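Local coordinates for protein gamma-glutamyltranspeptidase (PDB 6J3A) that probably transfers or hydrolyses gamma-glutamyl groups, as an LmbA-like member of the gamma-glutamyltranspeptidases in the N-terminal nucleophile hydrolase superfamily, at residues A197-A202 with E210-V215; L311-R316 with D541-S546; D369-G374 with M552-V557. All blocks are in the same frame, centred on the assembly; numbering follows the deposited sequence.

Contact 1. Residues A197-A202 with E210-V215; sequences AEVAGA and EAAREV
Val199 packs against Ala211, Ala212 and Val215 where helices 186-200 and 205-217 form a helical hairpin. Its CG1 does the work: anti to the carbonyl carbon (chi1 -55°), it is carried onto the backbone of the second helix, 3.5 Å from Ala212 N. The CB atoms of Ala211 and Ala212 lie on that same methyl, at 3.9 and 4.0 Å from Val199 CG1, and Val215 CG2 adds a looser touch. With only methyls on the facing alanines, the backbones come close, Val199 CA and Ala211 CA being 5.8 Å apart.

The margins are more open. At one, Ala202 CB meets Ala211 CB at 3.7 Å, a methyl of the exposed turn against one of the helix. At another, Glu198 and Val215 reach tip to tip, with OE1 of Glu198 3.6 Å from CG2 of Val215, and Phe220 of helix 220-229 touches both side chains. The strong charges of 210-215 are used elsewhere: Arg213 binds Glu210 within its own helix and Asp113 of helix 111-122. A polar tie between the helices comes from Gln208, bonded to Ala200 O; between the two segments themselves, cohesion rests on the fit of small apolar groups.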
loop_
_atom_site.group_PDB
_atom_site.type_symbol
_atom_site.label_atom_id
_atom_site.label_comp_id
_atom_site.label_asym_id
_atom_site.label_seq_id
_atom_site.Cartn_x
_atom_site.Cartn_y
_atom_site.Cartn_z
ATOM N N ALA A 197 20.832 -26.183 7.676
ATOM C CA ALA A 197 21.140 -27.615 7.626
ATOM C C ALA A 197 21.875 -28.060 8.891
ATOM O O ALA A 197 21.460 -29.018 9.555
ATOM C CB ALA A 197 21.959 -27.956 6.388
ATOM N N GLU A 198 22.931 -27.327 9.246
ATOM C CA GLU A 198 23.775 -27.718 10.375
ATOM C C GLU A 198 23.303 -27.259 11.753
ATOM O O GLU A 198 24.009 -27.475 12.729
ATOM C CB GLU A 198 25.241 -27.329 10.143
ATOM C CG GLU A 198 25.567 -25.847 10.153
ATOM C CD GLU A 198 27.063 -25.613 10.298
ATOM O OE1 GLU A 198 27.591 -25.800 11.424
ATOM O OE2 GLU A 198 27.711 -25.259 9.286
ATOM N N VAL A 199 22.131 -26.638 11.847
ATOM C CA VAL A 199 21.471 -26.455 13.152
ATOM C C VAL A 199 20.188 -27.286 13.307
ATOM O O VAL A 199 19.611 -27.324 14.394
ATOM C CB VAL A 199 21.170 -24.963 13.472
ATOM C CG1 VAL A 199 22.440 -24.121 13.375
ATOM C CG2 VAL A 199 20.068 -24.403 12.577
ATOM N N ALA A 200 19.748 -27.948 12.240
ATOM C CA ALA A 200 18.473 -28.671 12.244
ATOM C C ALA A 200 18.449 -29.785 13.286
ATOM O O ALA A 200 17.442 -29.994 13.958
ATOM C CB ALA A 200 18.182 -29.236 10.862
ATOM N N GLY A 201 19.574 -30.474 13.443
ATOM C CA GLY A 201 19.688 -31.540 14.442
ATOM C C GLY A 201 19.994 -31.073 15.859
ATOM O O GLY A 201 20.141 -31.892 16.761
ATOM N N ALA A 202 20.074 -29.761 16.068
ATOM C CA ALA A 202 20.515 -29.195 17.343
ATOM C C ALA A 202 19.553 -29.432 18.513
ATOM O O ALA A 202 19.979 -29.389 19.676
ATOM C CB ALA A 202 20.780 -27.707 17.186
ATOM N N GLU A 210 20.136 -20.952 19.130
ATOM C CA GLU A 210 21.381 -20.850 19.900
ATOM C C GLU A 210 22.570 -21.476 19.160
ATOM O O GLU A 210 23.672 -20.918 19.169
ATOM C CB GLU A 210 21.203 -21.499 21.277
ATOM C CG GLU A 210 22.252 -21.100 22.308
ATOM C CD GLU A 210 22.196 -19.632 22.685
ATOM O OE1 GLU A 210 21.087 -19.110 22.934
ATOM O OE2 GLU A 210 23.270 -18.994 22.735
ATOM N N ALA A 211 22.345 -22.626 18.522
ATOM C CA ALA A 211 23.362 -23.255 17.652
ATOM C C ALA A 211 23.717 -22.375 16.458
ATOM O O ALA A 211 24.884 -22.281 16.083
ATOM C CB ALA A 211 22.896 -24.614 17.168
ATOM N N ALA A 212 22.707 -21.738 15.869
ATOM C CA ALA A 212 22.907 -20.761 14.791
ATOM C C ALA A 212 23.722 -19.541 15.227
ATOM O O ALA A 212 24.498 -18.993 14.440
ATOM C CB ALA A 212 21.569 -20.312 14.238
ATOM N N ARG A 213 23.533 -19.106 16.469
ATOM C CA ARG A 213 24.326 -18.008 17.014
ATOM C C ARG A 213 25.809 -18.373 17.017
ATOM O O ARG A 213 26.651 -17.543 16.695
ATOM C CB ARG A 213 23.882 -17.657 18.428
ATOM C CG ARG A 213 22.453 -17.161 18.537
ATOM C CD ARG A 213 22.112 -16.893 19.985
ATOM N NE ARG A 213 22.798 -15.703 20.478
ATOM C CZ ARG A 213 22.930 -15.370 21.758
ATOM N NH1 ARG A 213 22.433 -16.139 22.729
ATOM N NH2 ARG A 213 23.576 -14.254 22.079
ATOM N N GLU A 214 26.101 -19.625 17.360
ATOM C CA GLU A 214 27.466 -20.138 17.392
ATOM C C GLU A 214 28.076 -20.392 16.018
ATOM O O GLU A 214 29.295 -20.284 15.858
ATOM C CB GLU A 214 27.528 -21.412 18.231
ATOM C CG GLU A 214 27.216 -21.176 19.705
ATOM C CD GLU A 214 28.158 -20.180 20.381
ATOM O OE1 GLU A 214 27.688 -19.459 21.289
ATOM O OE2 GLU A 214 29.356 -20.110 20.006
ATOM N N VAL A 215 27.246 -20.734 15.039
ATOM C CA VAL A 215 27.699 -20.846 13.650
ATOM C C VAL A 215 28.155 -19.486 13.108
ATOM O O VAL A 215 29.187 -19.398 12.441
ATOM C CB VAL A 215 26.608 -21.462 12.756
ATOM C CG1 VAL A 215 26.979 -21.374 11.281
ATOM C CG2 VAL A 215 26.399 -22.919 13.144
#

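Contact 2. Residues L311-R316 with D541-S546; sequences LAMADR and DSFPGS
Met313 and Phe543 mark the closest backbone approach, CA to CA 6.7 Å, where helix 299-319 passes an irregular loop that leaves strand 538-540. Their side chains make a Met-aromatic contact in the buried part of this N-terminal nucleophile hydrolase fold, Met313 SD lying 4.7 Å from the centroid of the Phe543 ring. The methionine chain bends at chi2 and chi3 and lays its methyl over one face in a CH-pi approach, CE standing 3.5 Å from the centroid and 20° off the normal. CE is nearest Phe543 CZ, at 3.3 Å, while Met313 CG packs on CD2 of the ring at 3.8 Å.

That same methyl also rests on a face of the Arg316 guanidinium, touching both flat groups. An alanine in place of Phe543 would probably leave the Met313 methyl without its aromatic face and open a gap into which it could turn.

Arg316 is anchored from outside by a salt bridge from NH2 to Asp504, whose OD2 accepts a hydrogen bond from Ser546 N. Pro544 O sits at the guanidinium edge, 3.6 Å from Arg316 NH1. A water links them, donating to Pro544 O at 3.2 Å and weakly bound by NH1.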
loop_
_atom_site.group_PDB
_atom_site.type_symbol
_atom_site.label_atom_id
_atom_site.label_comp_id
_atom_site.label_asym_id
_atom_site.label_seq_id
_atom_site.Cartn_x
_atom_site.Cartn_y
_atom_site.Cartn_z
ATOM N N LEU A 311 21.110 22.787 18.570
ATOM C CA LEU A 311 21.597 22.743 19.943
ATOM C C LEU A 311 21.629 21.320 20.485
ATOM O O LEU A 311 22.529 20.974 21.240
ATOM C CB LEU A 311 20.736 23.630 20.848
ATOM C CG LEU A 311 20.657 25.124 20.502
ATOM C CD1 LEU A 311 19.601 25.807 21.352
ATOM C CD2 LEU A 311 21.999 25.815 20.675
ATOM N N ALA A 312 20.650 20.498 20.119
ATOM C CA ALA A 312 20.638 19.099 20.568
ATOM C C ALA A 312 21.741 18.300 19.886
ATOM O O ALA A 312 22.343 17.439 20.511
ATOM C CB ALA A 312 19.283 18.450 20.332
ATOM N N MET A 313 22.006 18.597 18.614
ATOM C CA MET A 313 23.060 17.915 17.850
ATOM C C MET A 313 24.459 18.234 18.366
ATOM O O MET A 313 25.334 17.375 18.411
ATOM C CB MET A 313 22.949 18.269 16.367
ATOM C CG MET A 313 21.786 17.587 15.665
ATOM S SD MET A 313 21.811 15.774 15.719
ATOM C CE MET A 313 22.156 15.414 14.008
ATOM N N ALA A 314 24.655 19.483 18.754
ATOM C CA ALA A 314 25.887 19.931 19.390
ATOM C C ALA A 314 26.193 19.112 20.625
ATOM O O ALA A 314 27.333 18.704 20.846
ATOM C CB ALA A 314 25.767 21.401 19.759
ATOM N N ASP A 315 25.158 18.890 21.424
ATOM C CA ASP A 315 25.269 18.083 22.639
ATOM C C ASP A 315 25.542 16.628 22.284
ATOM O O ASP A 315 26.337 15.978 22.946
ATOM C CB ASP A 315 24.007 18.203 23.511
ATOM C CG ASP A 315 24.047 19.404 24.475
ATOM O OD1 ASP A 315 25.106 20.070 24.616
ATOM O OD2 ASP A 315 22.996 19.664 25.120
ATOM N N ARG A 316 24.889 16.133 21.230
ATOM C CA ARG A 316 25.178 14.805 20.677
ATOM C C ARG A 316 26.672 14.613 20.358
ATOM O O ARG A 316 27.289 13.628 20.766
ATOM C CB ARG A 316 24.351 14.558 19.425
ATOM C CG ARG A 316 24.511 13.157 18.850
ATOM C CD ARG A 316 23.984 13.054 17.433
ATOM N NE ARG A 316 24.967 13.488 16.435
ATOM C CZ ARG A 316 24.883 13.267 15.123
ATOM N NH1 ARG A 316 25.841 13.710 14.315
ATOM N NH2 ARG A 316 23.864 12.589 14.609
ATOM N N ASP A 541 21.949 20.569 8.337
ATOM C CA ASP A 541 23.281 19.930 8.309
ATOM C C ASP A 541 24.331 20.774 9.040
ATOM O O ASP A 541 25.526 20.697 8.730
ATOM C CB ASP A 541 23.752 19.685 6.865
ATOM C CG ASP A 541 23.008 18.561 6.173
ATOM O OD1 ASP A 541 22.887 17.445 6.735
ATOM O OD2 ASP A 541 22.574 18.806 5.034
ATOM N N SER A 542 23.895 21.552 10.028
ATOM C CA SER A 542 24.789 22.453 10.762
ATOM C C SER A 542 25.373 21.776 12.007
ATOM O O SER A 542 25.136 22.182 13.135
ATOM C CB SER A 542 24.070 23.756 11.110
ATOM O OG SER A 542 24.990 24.717 11.580
ATOM N N PHE A 543 26.175 20.751 11.750
ATOM C CA PHE A 543 26.858 19.944 12.770
ATOM C C PHE A 543 27.762 18.961 12.012
ATOM O O PHE A 543 27.507 18.697 10.835
ATOM C CB PHE A 543 25.843 19.171 13.618
ATOM C CG PHE A 543 24.875 18.372 12.799
ATOM C CD1 PHE A 543 25.252 17.140 12.261
ATOM C CD2 PHE A 543 23.602 18.859 12.531
ATOM C CE1 PHE A 543 24.381 16.412 11.475
ATOM C CE2 PHE A 543 22.719 18.128 11.757
ATOM C CZ PHE A 543 23.108 16.903 11.226
ATOM N N PRO A 544 28.807 18.407 12.659
ATOM C CA PRO A 544 29.652 17.427 11.953
ATOM C C PRO A 544 28.927 16.111 11.663
ATOM O O PRO A 544 28.407 15.472 12.590
ATOM C CB PRO A 544 30.812 17.187 12.926
ATOM C CG PRO A 544 30.308 17.627 14.246
ATOM C CD PRO A 544 29.352 18.745 13.982
ATOM N N GLY A 545 28.905 15.724 10.387
ATOM C CA GLY A 545 28.219 14.513 9.958
ATOM C C GLY A 545 28.862 13.260 10.530
ATOM O O GLY A 545 30.063 13.250 10.819
ATOM N N SER A 546 28.054 12.217 10.697
ATOM C CA SER A 546 28.526 10.916 11.182
ATOM C C SER A 546 29.393 10.120 10.178
ATOM O O SER A 546 30.155 9.239 10.596
ATOM C CB SER A 546 27.335 10.064 11.638
ATOM O OG SER A 546 26.838 10.534 12.885
HETATM O O HOH W 1 26.715 16.043 15.206
#

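Contact 3. Residues D369-G374 with M552-V557; sequences DLVATG and MRPGSV
Leu370, Val371 and Ala372 run alongside Met552 just ahead of a type II beta turn, Arg553 to Ser556, that feeds strand 556-560. The backbone bonds come first. Met552 N donates to Leu370 O at 3.0 Å, in the carbonyl plane, with an N-H...O angle of 143°. Ala372 N returns a weak bond to Met552 O at 2.8 Å, its angle only 129°. Between them, the CA of Val371 offers a CA-H...O contact to that carbonyl, 3.2 Å from Met552 O. Both backbone polar atoms of Met552 are thus engaged by the loop, while its side chain leads off toward Ser542.

The apolar contacts are thinner and lie near the surface. Val371 and Pro554 cross at about a right angle, with CG1 of the valine 3.9 Å from CD of the proline. Arg553 brings its CG, anti to the carbonyl carbon (chi1 -62°), to 4.0 Å from Ala372 CB, so that the aliphatic root of the arginine packs on the loop.

The remaining polar bonds do not involve 369-374. The turn closes through Ser556 N to Arg553 O, and Gly555 takes its third position with positive phi. NH1 of Arg553 forms a salt bridge with Asp541 OD2. Over one face of that guanidinium, toward its rim, Ser556 OG stands 3.5 Å above the plane.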
loop_
_atom_site.group_PDB
_atom_site.type_symbol
_atom_site.label_atom_id
_atom_site.label_comp_id
_atom_site.label_asym_id
_atom_site.label_seq_id
_atom_site.Cartn_x
_atom_site.Cartn_y
_atom_site.Cartn_z
ATOM N N ASP A 369 35.213 21.481 13.764
ATOM C CA ASP A 369 35.101 22.789 13.076
ATOM C C ASP A 369 35.095 22.705 11.527
ATOM O O ASP A 369 34.775 23.691 10.855
ATOM C CB ASP A 369 36.209 23.755 13.562
ATOM C CG ASP A 369 37.623 23.135 13.525
ATOM O OD1 ASP A 369 37.780 21.977 13.074
ATOM O OD2 ASP A 369 38.582 23.809 13.959
ATOM N N LEU A 370 35.431 21.532 10.980
ATOM C CA LEU A 370 35.627 21.350 9.534
ATOM C C LEU A 370 34.347 21.505 8.716
ATOM O O LEU A 370 33.338 20.864 9.006
ATOM C CB LEU A 370 36.224 19.965 9.241
ATOM C CG LEU A 370 36.382 19.546 7.760
ATOM C CD1 LEU A 370 37.729 19.980 7.190
ATOM C CD2 LEU A 370 36.177 18.042 7.587
ATOM N N VAL A 371 34.441 22.305 7.652
ATOM C CA VAL A 371 33.321 22.611 6.743
ATOM C C VAL A 371 33.285 21.726 5.475
ATOM O O VAL A 371 34.160 21.829 4.605
ATOM C CB VAL A 371 33.369 24.099 6.306
ATOM C CG1 VAL A 371 32.230 24.447 5.354
ATOM C CG2 VAL A 371 33.316 25.011 7.521
ATOM N N ALA A 372 32.249 20.889 5.368
ATOM C CA ALA A 372 31.925 20.180 4.129
ATOM C C ALA A 372 31.546 21.241 3.116
ATOM O O ALA A 372 30.694 22.090 3.397
ATOM C CB ALA A 372 30.738 19.237 4.314
ATOM N N THR A 373 32.184 21.213 1.955
ATOM C CA THR A 373 31.735 22.034 0.835
ATOM C C THR A 373 31.827 21.213 -0.444
ATOM O O THR A 373 32.729 20.384 -0.609
ATOM C CB THR A 373 32.476 23.405 0.739
ATOM O OG1 THR A 373 31.691 24.329 -0.035
ATOM C CG2 THR A 373 33.890 23.289 0.129
ATOM N N GLY A 374 30.861 21.447 -1.327
ATOM C CA GLY A 374 30.771 20.790 -2.630
ATOM C C GLY A 374 29.336 20.345 -2.833
ATOM O O GLY A 374 28.404 21.025 -2.397
ATOM N N MET A 552 30.807 19.535 8.116
ATOM C CA MET A 552 29.555 20.212 8.485
ATOM C C MET A 552 29.255 21.370 7.536
ATOM O O MET A 552 30.164 21.907 6.901
ATOM C CB MET A 552 29.610 20.688 9.941
ATOM C CG MET A 552 29.972 22.138 10.216
ATOM S SD MET A 552 29.965 22.459 11.997
ATOM C CE MET A 552 28.782 23.800 12.087
ATOM N N ARG A 553 27.982 21.736 7.435
ATOM C CA ARG A 553 27.557 22.842 6.573
ATOM C C ARG A 553 26.871 23.899 7.434
ATOM O O ARG A 553 25.695 23.754 7.763
ATOM C CB ARG A 553 26.633 22.332 5.471
ATOM C CG ARG A 553 27.293 21.316 4.542
ATOM C CD ARG A 553 26.292 20.362 3.892
ATOM N NE ARG A 553 25.832 20.795 2.555
ATOM C CZ ARG A 553 24.571 20.741 2.085
ATOM N NH1 ARG A 553 23.553 20.302 2.833
ATOM N NH2 ARG A 553 24.310 21.157 0.843
ATOM N N PRO A 554 27.616 24.953 7.830
ATOM C CA PRO A 554 27.074 25.942 8.762
ATOM C C PRO A 554 25.811 26.630 8.264
ATOM O O PRO A 554 25.759 27.066 7.115
ATOM C CB PRO A 554 28.212 26.961 8.899
ATOM C CG PRO A 554 29.446 26.193 8.605
ATOM C CD PRO A 554 29.048 25.202 7.556
ATOM N N GLY A 555 24.809 26.698 9.139
ATOM C CA GLY A 555 23.520 27.333 8.848
ATOM C C GLY A 555 22.675 26.725 7.735
ATOM O O GLY A 555 21.734 27.366 7.261
ATOM N N SER A 556 22.983 25.490 7.335
ATOM C CA SER A 556 22.373 24.872 6.157
ATOM C C SER A 556 21.141 24.069 6.513
ATOM O O SER A 556 21.206 23.146 7.324
ATOM C CB SER A 556 23.360 23.955 5.448
ATOM O OG SER A 556 22.811 23.488 4.228
ATOM N N VAL A 557 20.027 24.404 5.868
ATOM C CA VAL A 557 18.764 23.698 6.076
ATOM C C VAL A 557 18.093 23.341 4.743
ATOM O O VAL A 557 18.084 24.132 3.798
ATOM C CB VAL A 557 17.827 24.507 6.999
ATOM C CG1 VAL A 557 17.269 25.735 6.294
ATOM C CG2 VAL A 557 16.711 23.628 7.531
#

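Overall arrangement
Contacts 2 and 3 are neighbours, their centres 11 Å apart, and their segments alternate along the chain. Their second segments lie at the two ends of the connection between strands 538-540 and 556-560: Arg553 NH1 of contact 3 holds Asp541 OD2 of contact 2 at 2.8 Å, and Asp541 N probably bonds to Ser556 O. Contact 1 stands apart on the opposite side of the chain's centre, 43 Å from contact 2 and 49 Å from contact 3, centre to centre, and touches neither. Contacts 2 and 3 each join parts separated by the unmodelled residues 384-420. If the chain is self-cleaved near there, as gamma-glutamyltranspeptidases are, both would probably hold the two products together.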